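PDB 5NY5: 3,4-dihydroxybenzoate decarboxylase from Enterobacter cloacae, which decarboxylates 3,4-dihydroxybenzoate and, run in reverse, carboxylates catechols at the para position, using prenylated FMN as a UbiD-family enzyme. Local coordinates for residues 335-347 and 383-395. Numbering follows the deposited sequence.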
loop_
_atom_site.group_PDB
_atom_site.type_symbol
_atom_site.label_atom_id
_atom_site.label_comp_id
_atom_site.label_asym_id
_atom_site.label_seq_id
_atom_site.Cartn_x
_atom_site.Cartn_y
_atom_site.Cartn_z
ATOM N N THR A 335 7.019 29.721 13.790
ATOM C CA THR A 335 7.034 28.510 12.975
ATOM C C THR A 335 7.486 28.815 11.553
ATOM O O THR A 335 8.399 28.169 11.028
ATOM C CB THR A 335 5.648 27.869 12.968
ATOM O OG1 THR A 335 5.218 27.646 14.316
ATOM C CG2 THR A 335 5.680 26.544 12.228
ATOM N N GLU A 336 6.865 29.810 10.920
ATOM C CA GLU A 336 7.220 30.154 9.548
ATOM C C GLU A 336 8.662 30.627 9.447
ATOM O O GLU A 336 9.373 30.276 8.499
ATOM C CB GLU A 336 6.275 31.230 9.021
ATOM C CG GLU A 336 4.816 30.836 9.063
ATOM C CD GLU A 336 3.893 32.012 8.850
ATOM O OE1 GLU A 336 4.390 33.104 8.500
ATOM O OE2 GLU A 336 2.670 31.848 9.036
ATOM N N ALA A 337 9.112 31.422 10.418
ATOM C CA ALA A 337 10.449 32.000 10.346
ATOM C C ALA A 337 11.521 30.918 10.373
ATOM O O ALA A 337 12.444 30.921 9.551
ATOM C CB ALA A 337 10.651 32.990 11.491
ATOM N N SER A 338 11.415 29.978 11.314
ATOM C CA SER A 338 12.420 28.926 11.417
ATOM C C SER A 338 12.365 27.987 10.216
ATOM O O SER A 338 13.406 27.525 9.738
ATOM C CB SER A 338 12.238 28.153 12.721
ATOM O OG SER A 338 10.924 27.642 12.832
ATOM N N ILE A 339 11.163 27.702 9.710
ATOM C CA ILE A 339 11.042 26.881 8.509
ATOM C C ILE A 339 11.654 27.595 7.313
ATOM O O ILE A 339 12.326 26.979 6.479
ATOM C CB ILE A 339 9.568 26.515 8.256
ATOM C CG1 ILE A 339 9.059 25.559 9.333
ATOM C CG2 ILE A 339 9.388 25.908 6.874
ATOM C CD1 ILE A 339 7.588 25.252 9.210
ATOM N N ARG A 340 11.439 28.906 7.213
ATOM C CA ARG A 340 11.993 29.661 6.093
ATOM C C ARG A 340 13.512 29.721 6.161
ATOM O O ARG A 340 14.191 29.600 5.135
ATOM C CB ARG A 340 11.403 31.069 6.067
ATOM C CG ARG A 340 12.107 32.006 5.107
ATOM C CD ARG A 340 11.414 33.350 5.036
ATOM N NE ARG A 340 10.019 33.207 4.637
ATOM C CZ ARG A 340 9.235 34.220 4.287
ATOM N NH1 ARG A 340 7.976 33.995 3.939
ATOM N NH2 ARG A 340 9.710 35.457 4.279
ATOM N N ASN A 341 14.064 29.910 7.359
ATOM C CA ASN A 341 15.516 29.955 7.495
ATOM C C ASN A 341 16.145 28.624 7.112
ATOM O O ASN A 341 17.201 28.588 6.472
ATOM C CB ASN A 341 15.898 30.335 8.924
ATOM C CG ASN A 341 15.439 31.726 9.297
ATOM O OD1 ASN A 341 15.280 32.589 8.436
ATOM N ND2 ASN A 341 15.223 31.953 10.587
ATOM N N ALA A 342 15.497 27.519 7.480
ATOM C CA ALA A 342 16.074 26.203 7.230
ATOM C C ALA A 342 16.055 25.856 5.747
ATOM O O ALA A 342 17.006 25.257 5.235
ATOM C CB ALA A 342 15.329 25.148 8.045
ATOM N N VAL A 343 14.988 26.224 5.038
ATOM C CA VAL A 343 14.903 25.884 3.622
ATOM C C VAL A 343 15.786 26.804 2.789
ATOM O O VAL A 343 16.434 26.363 1.834
ATOM C CB VAL A 343 13.439 25.921 3.146
ATOM C CG1 VAL A 343 13.351 25.503 1.690
ATOM C CG2 VAL A 343 12.578 25.016 4.006
ATOM N N GLU A 344 15.829 28.091 3.134
ATOM C CA GLU A 344 16.674 29.018 2.391
ATOM C C GLU A 344 18.147 28.663 2.532
ATOM O O GLU A 344 18.924 28.841 1.590
ATOM C CB GLU A 344 16.418 30.451 2.855
ATOM C CG GLU A 344 17.055 31.503 1.972
ATOM C CD GLU A 344 16.533 31.463 0.550
ATOM O OE1 GLU A 344 15.366 31.062 0.350
ATOM O OE2 GLU A 344 17.293 31.831 -0.370
ATOM N N GLU A 345 18.543 28.146 3.691
ATOM C CA GLU A 345 19.910 27.672 3.858
ATOM C C GLU A 345 20.171 26.439 2.996
ATOM O O GLU A 345 21.191 26.356 2.303
ATOM C CB GLU A 345 20.173 27.369 5.332
ATOM C CG GLU A 345 21.590 26.934 5.640
ATOM C CD GLU A 345 21.645 25.867 6.718
ATOM O OE1 GLU A 345 21.275 24.710 6.428
ATOM O OE2 GLU A 345 22.054 26.185 7.856
ATOM N N ALA A 346 19.249 25.476 3.013
ATOM C CA ALA A 346 19.475 24.234 2.286
ATOM C C ALA A 346 19.229 24.391 0.791
ATOM O O ALA A 346 19.990 23.854 -0.022
ATOM C CB ALA A 346 18.596 23.126 2.862
ATOM N N ILE A 347 18.178 25.112 0.405
ATOM C CA ILE A 347 17.830 25.293 -1.004
ATOM C C ILE A 347 17.600 26.776 -1.271
ATOM O O ILE A 347 16.459 27.248 -1.190
ATOM C CB ILE A 347 16.589 24.472 -1.391
ATOM C CG1 ILE A 347 16.556 23.138 -0.646
ATOM C CG2 ILE A 347 16.573 24.210 -2.885
ATOM C CD1 ILE A 347 15.277 22.367 -0.852
ATOM N N GLN A 383 11.899 17.505 -0.551
ATOM C CA GLN A 383 12.991 17.903 0.327
ATOM C C GLN A 383 12.583 19.083 1.197
ATOM O O GLN A 383 12.881 19.110 2.396
ATOM C CB GLN A 383 14.232 18.244 -0.497
ATOM C CG GLN A 383 15.465 18.546 0.337
ATOM C CD GLN A 383 15.933 17.344 1.140
ATOM O OE1 GLN A 383 15.801 16.201 0.704
ATOM N NE2 GLN A 383 16.478 17.599 2.321
ATOM N N ALA A 384 11.881 20.057 0.614
ATOM C CA ALA A 384 11.415 21.200 1.392
ATOM C C ALA A 384 10.446 20.770 2.484
ATOM O O ALA A 384 10.471 21.312 3.595
ATOM C CB ALA A 384 10.758 22.228 0.472
ATOM N N ALA A 385 9.585 19.793 2.188
ATOM C CA ALA A 385 8.644 19.305 3.190
ATOM C C ALA A 385 9.365 18.567 4.309
ATOM O O ALA A 385 9.002 18.700 5.483
ATOM C CB ALA A 385 7.601 18.402 2.535
ATOM N N LEU A 386 10.390 17.790 3.965
ATOM C CA LEU A 386 11.160 17.091 4.987
ATOM C C LEU A 386 11.906 18.066 5.888
ATOM O O LEU A 386 12.049 17.820 7.091
ATOM C CB LEU A 386 12.133 16.115 4.332
ATOM C CG LEU A 386 11.474 15.000 3.522
ATOM C CD1 LEU A 386 12.520 14.136 2.842
ATOM C CD2 LEU A 386 10.580 14.163 4.413
ATOM N N ILE A 387 12.393 19.174 5.330
ATOM C CA ILE A 387 13.113 20.148 6.143
ATOM C C ILE A 387 12.174 20.784 7.160
ATOM O O ILE A 387 12.515 20.923 8.340
ATOM C CB ILE A 387 13.787 21.203 5.251
ATOM C CG1 ILE A 387 14.857 20.559 4.374
ATOM C CG2 ILE A 387 14.410 22.288 6.098
ATOM C CD1 ILE A 387 15.420 21.487 3.325
ATOM N N ALA A 388 10.973 21.163 6.723
ATOM C CA ALA A 388 10.009 21.773 7.632
ATOM C C ALA A 388 9.601 20.804 8.734
ATOM O O ALA A 388 9.537 21.178 9.911
ATOM C CB ALA A 388 8.785 22.249 6.853
ATOM N N LEU A 389 9.314 19.553 8.368
ATOM C CA LEU A 389 8.986 18.541 9.367
ATOM C C LEU A 389 10.122 18.357 10.362
ATOM O O LEU A 389 9.886 18.196 11.565
ATOM C CB LEU A 389 8.667 17.216 8.677
ATOM C CG LEU A 389 7.338 17.124 7.930
ATOM C CD1 LEU A 389 7.308 15.883 7.062
ATOM C CD2 LEU A 389 6.184 17.113 8.914
ATOM N N ALA A 390 11.365 18.371 9.876
ATOM C CA ALA A 390 12.509 18.236 10.767
ATOM C C ALA A 390 12.692 19.474 11.633
ATOM O O ALA A 390 13.119 19.363 12.788
ATOM C CB ALA A 390 13.772 17.966 9.953
ATOM N N THR A 391 12.365 20.652 11.100
ATOM C CA THR A 391 12.547 21.903 11.828
ATOM C C THR A 391 11.505 22.083 12.925
ATOM O O THR A 391 11.842 22.489 14.041
ATOM C CB THR A 391 12.498 23.082 10.856
ATOM O OG1 THR A 391 13.446 22.873 9.804
ATOM C CG2 THR A 391 12.826 24.374 11.569
ATOM N N TYR A 392 10.242 21.797 12.631
ATOM C CA TYR A 392 9.150 21.989 13.581
ATOM C C TYR A 392 8.469 20.640 13.786
ATOM O O TYR A 392 7.552 20.275 13.048
ATOM C CB TYR A 392 8.176 23.055 13.081
ATOM C CG TYR A 392 7.364 23.701 14.177
ATOM C CD1 TYR A 392 7.884 24.751 14.922
ATOM C CD2 TYR A 392 6.078 23.264 14.468
ATOM C CE1 TYR A 392 7.145 25.347 15.927
ATOM C CE2 TYR A 392 5.333 23.852 15.470
ATOM C CZ TYR A 392 5.870 24.891 16.197
ATOM O OH TYR A 392 5.130 25.478 17.196
ATOM N N SER A 393 8.917 19.903 14.804
ATOM C CA SER A 393 8.465 18.528 14.986
ATOM C C SER A 393 6.996 18.434 15.371
ATOM O O SER A 393 6.409 17.353 15.255
ATOM C CB SER A 393 9.325 17.826 16.041
ATOM O OG SER A 393 9.219 18.462 17.299
ATOM N N GLU A 394 6.387 19.527 15.821
ATOM C CA GLU A 394 4.969 19.501 16.156
ATOM C C GLU A 394 4.072 19.686 14.941
ATOM O O GLU A 394 2.848 19.658 15.086
ATOM C CB GLU A 394 4.665 20.560 17.214
ATOM C CG GLU A 394 5.179 20.180 18.593
ATOM C CD GLU A 394 5.243 21.354 19.546
ATOM O OE1 GLU A 394 5.150 22.507 19.080
ATOM O OE2 GLU A 394 5.390 21.121 20.763
ATOM N N LEU A 395 4.647 19.874 13.758
ATOM C CA LEU A 395 3.866 19.852 12.534
ATOM C C LEU A 395 3.310 18.456 12.285
ATOM O O LEU A 395 3.924 17.447 12.635
ATOM C CB LEU A 395 4.722 20.279 11.346
ATOM C CG LEU A 395 4.861 21.774 11.091
ATOM C CD1 LEU A 395 6.045 22.038 10.187
ATOM C CD2 LEU A 395 3.582 22.301 10.466
#
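One face of the Tyr392 ring is covered by Thr335, whose two branches share it. The methyl sits almost over the middle, CG2 lying 3.8 Å from the ring centroid and 11° off the ring normal, a CH-pi contact; the hydroxyl is displaced toward the rim, with OG1 3.4 Å from Tyr392 CZ. With CG anti to its own backbone N (chi1 -157°), the ring of Tyr392, the first residue past helix 380-391, crosses Thr335 at about a right angle. Neither hydroxyl bonds the other: Thr335 OG1 has two carbonyl acceptors within reach, Ala331 O and Gly362 O, for its single proton, and Tyr392 OH bonds to Lys363.

Farther along the two helices the contact is largely aliphatic. Ile339 lies over the Ala388 methyl, its CG2 3.7 Å from Ala388 CB, while its CD1 meets Leu395 CD1 tip to tip. Ala388 and Ile339 are also the nearest CA pair of the register, 5.3 Å apart. Ile387 divides its branches: CG2 packs on Ala342 CB at 3.6 Å and on Val343 CG2, whereas CD1 reaches Ala346 CB and, more loosely, Ile347 CD1. Thr391 turns its hydroxyl back to Ile387, OG1 lying above the carbonyl plane and 2.6 Å from Ile387 O, which also accepts from Thr391 N; CG2 rests on the backbone of Ser338.

Ala342, Ala346, Ala384 and Ala388 lie at the interface, consistent with an axis separation of 9.1 Å; the segments run at 132° to each other. Within the UbiD C-terminal domain they form a helical layer against a mixed beta-sheet, helix 324-346 packing on strand 351-356 and helix 380-391 on strands 397-401 and 455-462, an alpha/beta layered architecture.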